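Local atomic coordinates of tetraacyldisaccharide 4'-kinase (Aquifex aeolicus, PDB entry 4EHX), a protein that probably transfers the gamma-phosphate of ATP to the 4'-position of a tetraacyldisaccharide 1-phosphate, forming lipid IVA in lipid A biosynthesis. Residues A[116-121]-A[143-148]; A[230-235]-A[256-261]; A[277-282]-A[291-296]. All coordinates share one frame; numbering follows the deposited sequence.

Interaction 1: residues A[116-121]-A[143-148]. With EPE (4-(2-hydroxyethyl)-1-piperazine ethanesulfonic acid), chain B.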
loop_
_atom_site.group_PDB
_atom_site.type_symbol
_atom_site.label_atom_id
_atom_site.label_comp_id
_atom_site.label_asym_id
_atom_site.label_seq_id
_atom_site.Cartn_x
_atom_site.Cartn_y
_atom_site.Cartn_z
ATOM N N SER A 116 6.347 -12.080 -5.196
ATOM C CA SER A 116 5.985 -13.310 -5.862
ATOM C C SER A 116 4.519 -13.205 -6.249
ATOM O O SER A 116 3.677 -12.932 -5.407
ATOM C CB SER A 116 6.194 -14.476 -4.890
ATOM O OG SER A 116 6.038 -15.718 -5.530
ATOM N N GLU A 117 4.218 -13.397 -7.530
ATOM C CA GLU A 117 2.827 -13.432 -7.983
ATOM C C GLU A 117 2.019 -14.443 -7.160
ATOM O O GLU A 117 0.900 -14.163 -6.693
ATOM C CB GLU A 117 2.801 -13.843 -9.457
ATOM C CG GLU A 117 1.439 -13.762 -10.110
ATOM C CD GLU A 117 1.091 -12.351 -10.529
ATOM O OE1 GLU A 117 2.023 -11.534 -10.708
ATOM O OE2 GLU A 117 -0.115 -12.060 -10.677
ATOM N N ASP A 118 2.585 -15.635 -6.989
ATOM C CA ASP A 118 1.957 -16.654 -6.152
ATOM C C ASP A 118 2.416 -16.421 -4.713
ATOM O O ASP A 118 3.574 -16.682 -4.374
ATOM C CB ASP A 118 2.389 -18.045 -6.621
ATOM C CG ASP A 118 1.591 -19.154 -5.954
ATOM O OD1 ASP A 118 1.884 -19.466 -4.796
ATOM O OD2 ASP A 118 0.678 -19.721 -6.588
ATOM N N ARG A 119 1.528 -15.908 -3.871
ATOM C CA ARG A 119 1.938 -15.523 -2.515
ATOM C C ARG A 119 2.389 -16.727 -1.684
ATOM O O ARG A 119 3.345 -16.642 -0.910
ATOM C CB ARG A 119 0.812 -14.762 -1.801
ATOM C CG ARG A 119 0.826 -13.235 -2.000
ATOM C CD ARG A 119 0.667 -12.822 -3.439
ATOM N NE ARG A 119 -0.007 -11.524 -3.548
ATOM C CZ ARG A 119 -0.599 -11.069 -4.646
ATOM N NH1 ARG A 119 -0.594 -11.795 -5.778
ATOM N NH2 ARG A 119 -1.192 -9.878 -4.606
ATOM N N TYR A 120 1.694 -17.853 -1.836
ATOM C CA TYR A 120 2.091 -19.069 -1.137
ATOM C C TYR A 120 3.554 -19.455 -1.404
ATOM O O TYR A 120 4.320 -19.710 -0.464
ATOM C CB TYR A 120 1.159 -20.231 -1.506
ATOM C CG TYR A 120 1.503 -21.525 -0.804
ATOM C CD1 TYR A 120 1.051 -21.779 0.485
ATOM C CD2 TYR A 120 2.282 -22.494 -1.432
ATOM C CE1 TYR A 120 1.369 -22.974 1.138
ATOM C CE2 TYR A 120 2.595 -23.683 -0.794
ATOM C CZ TYR A 120 2.129 -23.918 0.484
ATOM O OH TYR A 120 2.443 -25.097 1.119
ATOM N N LYS A 121 3.945 -19.513 -2.680
ATOM C CA LYS A 121 5.339 -19.818 -3.023
ATOM C C LYS A 121 6.302 -18.791 -2.437
ATOM O O LYS A 121 7.410 -19.136 -2.044
ATOM C CB LYS A 121 5.539 -19.901 -4.541
ATOM C CG LYS A 121 4.861 -21.095 -5.184
ATOM C CD LYS A 121 5.042 -21.081 -6.702
ATOM C CE LYS A 121 4.557 -22.380 -7.324
ATOM N NZ LYS A 121 3.282 -22.845 -6.711
ATOM N N HIS A 143 -6.401 -12.457 -3.472
ATOM C CA HIS A 143 -5.548 -13.638 -3.641
ATOM C C HIS A 143 -6.053 -14.823 -2.811
ATOM O O HIS A 143 -5.384 -15.271 -1.874
ATOM C CB HIS A 143 -4.080 -13.316 -3.315
ATOM C CG HIS A 143 -3.115 -14.317 -3.880
ATOM N ND1 HIS A 143 -2.772 -14.343 -5.217
ATOM C CD2 HIS A 143 -2.431 -15.332 -3.297
ATOM C CE1 HIS A 143 -1.925 -15.336 -5.435
ATOM N NE2 HIS A 143 -1.702 -15.953 -4.287
ATOM N N ARG A 144 -7.229 -15.338 -3.171
ATOM C CA ARG A 144 -7.954 -16.260 -2.300
ATOM C C ARG A 144 -7.304 -17.629 -2.196
ATOM O O ARG A 144 -7.590 -18.386 -1.264
ATOM C CB ARG A 144 -9.410 -16.391 -2.751
ATOM C CG ARG A 144 -10.174 -15.072 -2.663
ATOM C CD ARG A 144 -11.669 -15.249 -2.924
ATOM N NE ARG A 144 -12.344 -16.028 -1.879
ATOM C CZ ARG A 144 -13.636 -16.351 -1.915
ATOM N NH1 ARG A 144 -14.399 -15.955 -2.938
ATOM N NH2 ARG A 144 -14.171 -17.077 -0.942
ATOM N N LYS A 145 -6.417 -17.931 -3.142
ATOM C CA LYS A 145 -5.667 -19.183 -3.120
ATOM C C LYS A 145 -4.818 -19.324 -1.852
ATOM O O LYS A 145 -4.449 -20.429 -1.480
ATOM C CB LYS A 145 -4.763 -19.305 -4.363
ATOM C CG LYS A 145 -4.054 -20.659 -4.497
ATOM C CD LYS A 145 -2.776 -20.596 -5.350
ATOM C CE LYS A 145 -2.979 -19.914 -6.685
ATOM N NZ LYS A 145 -1.908 -20.299 -7.681
ATOM N N LEU A 146 -4.484 -18.209 -1.200
ATOM C CA LEU A 146 -3.720 -18.297 0.050
ATOM C C LEU A 146 -4.594 -18.024 1.258
ATOM O O LEU A 146 -5.196 -16.949 1.366
ATOM C CB LEU A 146 -2.499 -17.357 0.049
ATOM C CG LEU A 146 -1.660 -17.293 1.339
ATOM C CD1 LEU A 146 -1.109 -18.666 1.722
ATOM C CD2 LEU A 146 -0.480 -16.301 1.147
ATOM N N HIS A 147 -4.679 -19.000 2.161
ATOM C CA HIS A 147 -5.432 -18.793 3.394
ATOM C C HIS A 147 -4.860 -17.609 4.154
ATOM O O HIS A 147 -3.636 -17.482 4.264
ATOM C CB HIS A 147 -5.356 -20.009 4.324
ATOM C CG HIS A 147 -5.974 -19.754 5.668
ATOM N ND1 HIS A 147 -7.339 -19.678 5.853
ATOM C CD2 HIS A 147 -5.420 -19.489 6.876
ATOM C CE1 HIS A 147 -7.599 -19.399 7.119
ATOM N NE2 HIS A 147 -6.450 -19.280 7.761
ATOM N N ARG A 148 -5.732 -16.757 4.685
ATOM C CA ARG A 148 -5.292 -15.757 5.664
ATOM C C ARG A 148 -6.066 -15.928 6.965
ATOM O O ARG A 148 -7.260 -16.204 6.961
ATOM C CB ARG A 148 -5.358 -14.308 5.116
ATOM C CG ARG A 148 -6.750 -13.693 4.903
ATOM C CD ARG A 148 -7.583 -14.388 3.802
ATOM N NE ARG A 148 -6.768 -14.644 2.599
ATOM C CZ ARG A 148 -6.485 -13.744 1.662
ATOM N NH1 ARG A 148 -6.991 -12.519 1.726
ATOM N NH2 ARG A 148 -5.719 -14.081 0.626
HETATM N N1 EPE B . -7.182 -11.411 -9.662
HETATM C C2 EPE B . -6.572 -11.673 -10.972
HETATM C C3 EPE B . -7.470 -11.116 -12.071
HETATM N N4 EPE B . -8.822 -11.630 -11.967
HETATM C C5 EPE B . -9.430 -11.687 -10.647
HETATM C C6 EPE B . -8.465 -12.125 -9.548
HETATM C C7 EPE B . -9.692 -11.420 -13.107
HETATM C C8 EPE B . -10.952 -12.269 -13.023
HETATM O O8 EPE B . -10.585 -13.600 -12.745
HETATM C C9 EPE B . -6.260 -11.890 -8.621
HETATM C C10 EPE B . -5.110 -10.899 -8.488
HETATM S S EPE B . -4.034 -11.281 -7.082
HETATM O O1S EPE B . -4.074 -12.725 -6.870
HETATM O O2S EPE B . -4.567 -10.582 -5.928
HETATM O O3S EPE B . -2.677 -10.850 -7.376
HETATM O O HOH W 1 -0.659 -18.343 -3.494
#
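Arg119 lies over one face of the His143 imidazole: its CD sits above the ring centre in a CH-pi contact, 3.9 Å from the centroid, and the guanidinium stacks on the ring, with His143 CG over its face near the rim and the planes 29° apart. The bend of the arginine chain at chi2 (61°) carries CD over the ring. Both side chains reach the sulfonate of a bound HEPES. His143 ND1 donates to EPE O1S at 2.7 Å, and Arg119 NH1 to EPE O3S at 2.8 Å. NH1 also bonds to Glu117 O, which lies near the guanidinium plane and helps fix its rotation. At the imidazole edge, a water 2.7 Å from His143 NE2 accepts from Tyr120 N, tying the ring to the start of the helix. Asp118 is the N-cap there: OD1 takes Lys121 N on its anti lone pair, while OD2 forms a 2.9 Å salt bridge with Lys145 NZ. Leu146 adds apolar contacts, CD2 against Arg119 CB at 3.6 Å and CD1 at the Tyr120 ring edge. The Arg119 side chain lies about 9 Å from that of Lys51 in the predicted ATP-binding loop, so the sulfonate may mark an anion pocket. The contact joins the N-terminus of helix 119-130 to the type I turn 143-146, in the loop linking strands 134-138 and 150-156, and Leu146 packs on Leu137.

Interaction 2: residues A[230-235]-A[256-261]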
loop_
_atom_site.group_PDB
_atom_site.type_symbol
_atom_site.label_atom_id
_atom_site.label_comp_id
_atom_site.label_asym_id
_atom_site.label_seq_id
_atom_site.Cartn_x
_atom_site.Cartn_y
_atom_site.Cartn_z
ATOM N N ILE A 230 11.186 23.646 -3.825
ATOM C CA ILE A 230 10.833 23.282 -5.185
ATOM C C ILE A 230 10.207 21.895 -5.115
ATOM O O ILE A 230 10.832 20.953 -4.637
ATOM C CB ILE A 230 12.075 23.243 -6.087
ATOM C CG1 ILE A 230 12.706 24.636 -6.177
ATOM C CG2 ILE A 230 11.710 22.735 -7.466
ATOM C CD1 ILE A 230 14.100 24.642 -6.763
ATOM N N ALA A 231 8.966 21.773 -5.564
ATOM C CA ALA A 231 8.276 20.490 -5.513
ATOM C C ALA A 231 8.134 19.892 -6.905
ATOM O O ALA A 231 8.074 20.615 -7.907
ATOM C CB ALA A 231 6.910 20.642 -4.858
ATOM N N PHE A 232 8.075 18.565 -6.960
ATOM C CA PHE A 232 7.930 17.866 -8.225
ATOM C C PHE A 232 7.340 16.470 -8.058
ATOM O O PHE A 232 7.436 15.853 -6.993
ATOM C CB PHE A 232 9.250 17.834 -9.002
ATOM C CG PHE A 232 10.324 16.985 -8.370
ATOM C CD1 PHE A 232 10.392 15.622 -8.630
ATOM C CD2 PHE A 232 11.285 17.555 -7.549
ATOM C CE1 PHE A 232 11.380 14.839 -8.065
ATOM C CE2 PHE A 232 12.284 16.777 -6.977
ATOM C CZ PHE A 232 12.332 15.420 -7.239
ATOM N N SER A 233 6.708 15.985 -9.116
ATOM C CA SER A 233 6.018 14.709 -9.064
ATOM C C SER A 233 6.207 13.960 -10.371
ATOM O O SER A 233 6.169 14.553 -11.451
ATOM C CB SER A 233 4.530 14.915 -8.782
ATOM O OG SER A 233 3.898 13.676 -8.525
ATOM N N GLY A 234 6.418 12.654 -10.258
ATOM C CA GLY A 234 6.692 11.814 -11.405
ATOM C C GLY A 234 5.480 11.033 -11.864
ATOM O O GLY A 234 5.600 9.880 -12.273
ATOM N N LEU A 235 4.313 11.659 -11.770
ATOM C CA LEU A 235 3.105 11.169 -12.434
ATOM C C LEU A 235 1.920 12.106 -12.193
ATOM O O LEU A 235 2.104 13.301 -11.962
ATOM C CB LEU A 235 2.765 9.717 -12.049
ATOM C CG LEU A 235 2.440 9.318 -10.608
ATOM C CD1 LEU A 235 1.011 9.661 -10.255
ATOM C CD2 LEU A 235 2.739 7.835 -10.375
ATOM N N MET A 256 7.143 21.220 -10.615
ATOM C CA MET A 256 7.511 20.588 -11.875
ATOM C C MET A 256 6.793 19.245 -12.007
ATOM O O MET A 256 6.804 18.437 -11.076
ATOM C CB MET A 256 9.028 20.378 -11.942
ATOM C CG MET A 256 9.856 21.597 -11.521
ATOM S SD MET A 256 11.593 21.220 -11.178
ATOM C CE MET A 256 12.130 20.572 -12.755
ATOM N N SER A 257 6.163 19.013 -13.156
ATOM C CA SER A 257 5.537 17.723 -13.446
ATOM C C SER A 257 6.346 16.930 -14.473
ATOM O O SER A 257 6.684 17.443 -15.539
ATOM C CB SER A 257 4.103 17.914 -13.944
ATOM O OG SER A 257 3.224 18.216 -12.874
ATOM N N PHE A 258 6.655 15.680 -14.145
ATOM C CA PHE A 258 7.430 14.814 -15.029
ATOM C C PHE A 258 6.570 13.671 -15.575
ATOM O O PHE A 258 5.494 13.393 -15.041
ATOM C CB PHE A 258 8.642 14.240 -14.286
ATOM C CG PHE A 258 9.599 15.285 -13.784
ATOM C CD1 PHE A 258 10.513 15.876 -14.640
ATOM C CD2 PHE A 258 9.590 15.669 -12.454
ATOM C CE1 PHE A 258 11.395 16.837 -14.182
ATOM C CE2 PHE A 258 10.469 16.632 -11.991
ATOM C CZ PHE A 258 11.373 17.215 -12.856
ATOM N N PRO A 259 7.042 13.013 -16.650
ATOM C CA PRO A 259 6.396 11.798 -17.163
ATOM C C PRO A 259 6.274 10.735 -16.070
ATOM O O PRO A 259 7.162 10.608 -15.226
ATOM C CB PRO A 259 7.358 11.330 -18.257
ATOM C CG PRO A 259 8.031 12.580 -18.719
ATOM C CD PRO A 259 8.176 13.435 -17.493
ATOM N N ASP A 260 5.181 9.981 -16.093
ATOM C CA ASP A 260 4.859 9.040 -15.025
ATOM C C ASP A 260 5.795 7.828 -14.997
ATOM O O ASP A 260 5.841 7.090 -14.012
ATOM C CB ASP A 260 3.400 8.585 -15.144
ATOM C CG ASP A 260 3.132 7.786 -16.411
ATOM O OD1 ASP A 260 4.105 7.437 -17.113
ATOM O OD2 ASP A 260 1.952 7.520 -16.714
ATOM N N HIS A 261 6.537 7.632 -16.083
ATOM C CA HIS A 261 7.490 6.527 -16.194
ATOM C C HIS A 261 8.911 6.985 -15.867
ATOM O O HIS A 261 9.862 6.208 -15.951
ATOM C CB HIS A 261 7.448 5.940 -17.610
ATOM C CG HIS A 261 8.339 4.756 -17.801
ATOM N ND1 HIS A 261 8.065 3.523 -17.248
ATOM C CD2 HIS A 261 9.503 4.611 -18.481
ATOM C CE1 HIS A 261 9.020 2.672 -17.576
ATOM N NE2 HIS A 261 9.905 3.308 -18.324
#
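Phe258 presents the edge of its ring to Phe232, with CG of Phe232 in the plane of that ring and CE2 of Phe258 3.4 Å from Phe232 CB. The two rings meet obliquely, their planes 85° and centroids 5.6 Å apart, and each has a further aromatic neighbour, Phe267 for Phe232 and Tyr262 for Phe258. The pair lies on one face of the parallel strands of a beta-alpha-beta unit, where strand 229-233 leads through helix 237-248 to strand 252-257. Met256 follows on the same face as Phe232: the CB atoms of the two are 3.9 Å apart, and SD turns to Ile230 CG2. Ser233 and Ser257 point to the opposite face, where helix 237-248 touches both. A backbone ladder joins the strands, Met256 N donating to Ala231 O and Ser233 N to Met256 O at 3.1 Å. Phe258 N bonds to Ser233 O at 3.0 Å, carrying the pairing one residue past the end of strand 252-257. Leu235 and Asp260 touch through their CB atoms at 3.4 Å. Beside them the Asp260 CA hydrogen points at Gly234 O, with CA and O 3.0 Å apart and 158° at the hydrogen.

Interaction 3: residues A[277-282]-A[291-296]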
loop_
_atom_site.group_PDB
_atom_site.type_symbol
_atom_site.label_atom_id
_atom_site.label_comp_id
_atom_site.label_asym_id
_atom_site.label_seq_id
_atom_site.Cartn_x
_atom_site.Cartn_y
_atom_site.Cartn_z
ATOM N N THR A 277 9.067 15.819 -3.011
ATOM C CA THR A 277 8.483 14.969 -4.035
ATOM C C THR A 277 7.742 13.834 -3.333
ATOM O O THR A 277 7.585 13.863 -2.105
ATOM C CB THR A 277 9.554 14.425 -5.006
ATOM O OG1 THR A 277 8.922 13.686 -6.060
ATOM C CG2 THR A 277 10.563 13.520 -4.264
ATOM N N THR A 278 7.267 12.857 -4.101
ATOM C CA THR A 278 6.521 11.735 -3.522
ATOM C C THR A 278 7.457 10.582 -3.175
ATOM O O THR A 278 8.537 10.464 -3.740
ATOM C CB THR A 278 5.437 11.195 -4.487
ATOM O OG1 THR A 278 6.067 10.525 -5.590
ATOM C CG2 THR A 278 4.557 12.328 -5.010
ATOM N N PRO A 279 7.035 9.703 -2.252
ATOM C CA PRO A 279 7.900 8.563 -1.915
ATOM C C PRO A 279 8.230 7.684 -3.127
ATOM O O PRO A 279 9.354 7.184 -3.231
ATOM C CB PRO A 279 7.075 7.801 -0.876
ATOM C CG PRO A 279 6.258 8.888 -0.207
ATOM C CD PRO A 279 5.896 9.836 -1.327
ATOM N N LYS A 280 7.274 7.505 -4.032
ATOM C CA LYS A 280 7.511 6.712 -5.235
ATOM C C LYS A 280 8.586 7.336 -6.123
ATOM O O LYS A 280 9.329 6.628 -6.802
ATOM C CB LYS A 280 6.225 6.516 -6.039
ATOM C CG LYS A 280 6.431 5.687 -7.302
ATOM C CD LYS A 280 5.156 5.532 -8.115
ATOM C CE LYS A 280 5.418 4.731 -9.387
ATOM N NZ LYS A 280 4.203 4.615 -10.243
ATOM N N ASP A 281 8.651 8.663 -6.137
ATOM C CA ASP A 281 9.719 9.353 -6.863
ATOM C C ASP A 281 11.028 9.300 -6.080
ATOM O O ASP A 281 12.114 9.123 -6.641
ATOM C CB ASP A 281 9.337 10.811 -7.107
ATOM C CG ASP A 281 8.214 10.958 -8.105
ATOM O OD1 ASP A 281 8.455 10.683 -9.298
ATOM O OD2 ASP A 281 7.104 11.356 -7.700
ATOM N N LEU A 282 10.911 9.444 -4.768
ATOM C CA LEU A 282 12.081 9.563 -3.913
ATOM C C LEU A 282 12.987 8.337 -4.000
ATOM O O LEU A 282 14.193 8.452 -3.819
ATOM C CB LEU A 282 11.642 9.821 -2.469
ATOM C CG LEU A 282 12.720 10.089 -1.419
ATOM C CD1 LEU A 282 13.516 11.381 -1.726
ATOM C CD2 LEU A 282 12.071 10.155 -0.050
ATOM N N VAL A 291 16.558 16.324 -0.973
ATOM C CA VAL A 291 15.269 15.908 -1.536
ATOM C C VAL A 291 14.500 15.078 -0.513
ATOM O O VAL A 291 15.042 14.114 0.019
ATOM C CB VAL A 291 15.480 15.068 -2.801
ATOM C CG1 VAL A 291 14.152 14.623 -3.388
ATOM C CG2 VAL A 291 16.309 15.849 -3.826
ATOM N N PHE A 292 13.246 15.454 -0.253
ATOM C CA PHE A 292 12.438 14.856 0.811
ATOM C C PHE A 292 11.026 14.519 0.340
ATOM O O PHE A 292 10.552 15.048 -0.669
ATOM C CB PHE A 292 12.326 15.833 1.991
ATOM C CG PHE A 292 13.652 16.291 2.527
ATOM C CD1 PHE A 292 14.321 17.355 1.943
ATOM C CD2 PHE A 292 14.234 15.651 3.609
ATOM C CE1 PHE A 292 15.551 17.767 2.427
ATOM C CE2 PHE A 292 15.461 16.065 4.103
ATOM C CZ PHE A 292 16.122 17.121 3.506
ATOM N N ALA A 293 10.358 13.644 1.090
ATOM C CA ALA A 293 8.939 13.358 0.894
ATOM C C ALA A 293 8.180 13.670 2.184
ATOM O O ALA A 293 8.776 13.798 3.246
ATOM C CB ALA A 293 8.726 11.889 0.478
ATOM N N LEU A 294 6.866 13.814 2.088
ATOM C CA LEU A 294 6.064 14.034 3.273
ATOM C C LEU A 294 5.809 12.697 3.969
ATOM O O LEU A 294 5.657 11.658 3.321
ATOM C CB LEU A 294 4.746 14.700 2.903
ATOM C CG LEU A 294 4.842 15.975 2.060
ATOM C CD1 LEU A 294 3.450 16.482 1.694
ATOM C CD2 LEU A 294 5.630 17.044 2.792
ATOM N N ASN A 295 5.770 12.722 5.294
ATOM C CA ASN A 295 5.513 11.508 6.053
ATOM C C ASN A 295 4.258 11.669 6.889
ATOM O O ASN A 295 4.153 12.584 7.707
ATOM C CB ASN A 295 6.715 11.163 6.937
ATOM C CG ASN A 295 6.682 9.728 7.442
ATOM O OD1 ASN A 295 5.852 8.921 7.018
ATOM N ND2 ASN A 295 7.601 9.399 8.335
ATOM N N PHE A 296 3.299 10.787 6.654
ATOM C CA PHE A 296 2.063 10.763 7.412
ATOM C C PHE A 296 2.046 9.548 8.331
ATOM O O PHE A 296 2.711 8.551 8.061
ATOM C CB PHE A 296 0.871 10.735 6.458
ATOM C CG PHE A 296 0.679 12.016 5.714
ATOM C CD1 PHE A 296 1.485 12.331 4.635
ATOM C CD2 PHE A 296 -0.297 12.919 6.103
ATOM C CE1 PHE A 296 1.313 13.523 3.952
ATOM C CE2 PHE A 296 -0.475 14.106 5.427
ATOM C CZ PHE A 296 0.337 14.412 4.349
HETATM O O HOH W 2 5.519 13.472 -0.302
#
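Strand 275-277, the short helix 279-282 and strand 291-300 form a compact beta-alpha-beta unit, and this contact joins its two parallel strands and lays the helix against the second. The direct backbone bond runs from Thr277 N to Phe292 O, 2.9 Å long and nearly in line with the carbonyl. Next along, a water bridges the backbones, donating to Thr277 O and accepting from Leu294 N, both at 2.8 Å. The CA hydrogen of Ala293 also points at Thr277 O, which thus has two partners here.

Ala293 CB is the small buried group on which the helix rests. The CG and CD atoms of the Pro279 ring touch it from the helix start. Leu282 CG, anti to the backbone N (chi1 -175°), is directed toward the strand, and from it the two branches diverge: CD2 reaches Ala293 CB at 3.8 Å, and CD1 meets Val291 CG1 at 3.7 Å as the leucine and valine side chains slide past each other in opposite directions. Val291 CG1 also meets Thr277 CG2, closing an apolar patch between strand and helix.

Thr278 starts the helix as its N-cap, OG1 accepting from Asp281 N at 3.2 Å. The Asp281 carboxylate is held further by Tyr264 through OD1. On the far side strand 291-300 pairs antiparallel with strand 201-212. The Pro279 side chain is about 7 Å from that of Thr52 in the predicted ATP-binding loop and about 4 Å from a glycerol probably from the crystallisation liquor. The contact thus closes a beta-alpha-beta unit, a parallel strand pair joined through a helix, as is common in alpha/beta folds.

Interaction 1 comes first along the chain, followed by interaction 2 and then interaction 3, without overlap. Interactions 2 and 3 are neighbours, their centres 12 Å apart, and share a sheet in which four strands pair in parallel: strand 229-233 lies between strands 252-257 and 275-277, and the latter pairs with strand 291-300. They touch directly, Thr277 OG1 lying 2.8 Å from Phe232 O and Asp281 OD2 2.9 Å from Gly234 N, both probable hydrogen bonds. Interaction 1 is on the opposite side of the chain's centre, about 30 Å from interaction 3 between centres. Arg119 and Pro279 nevertheless both approach the predicted ATP-binding loop, consistent with a nucleotide site lying between these two regions.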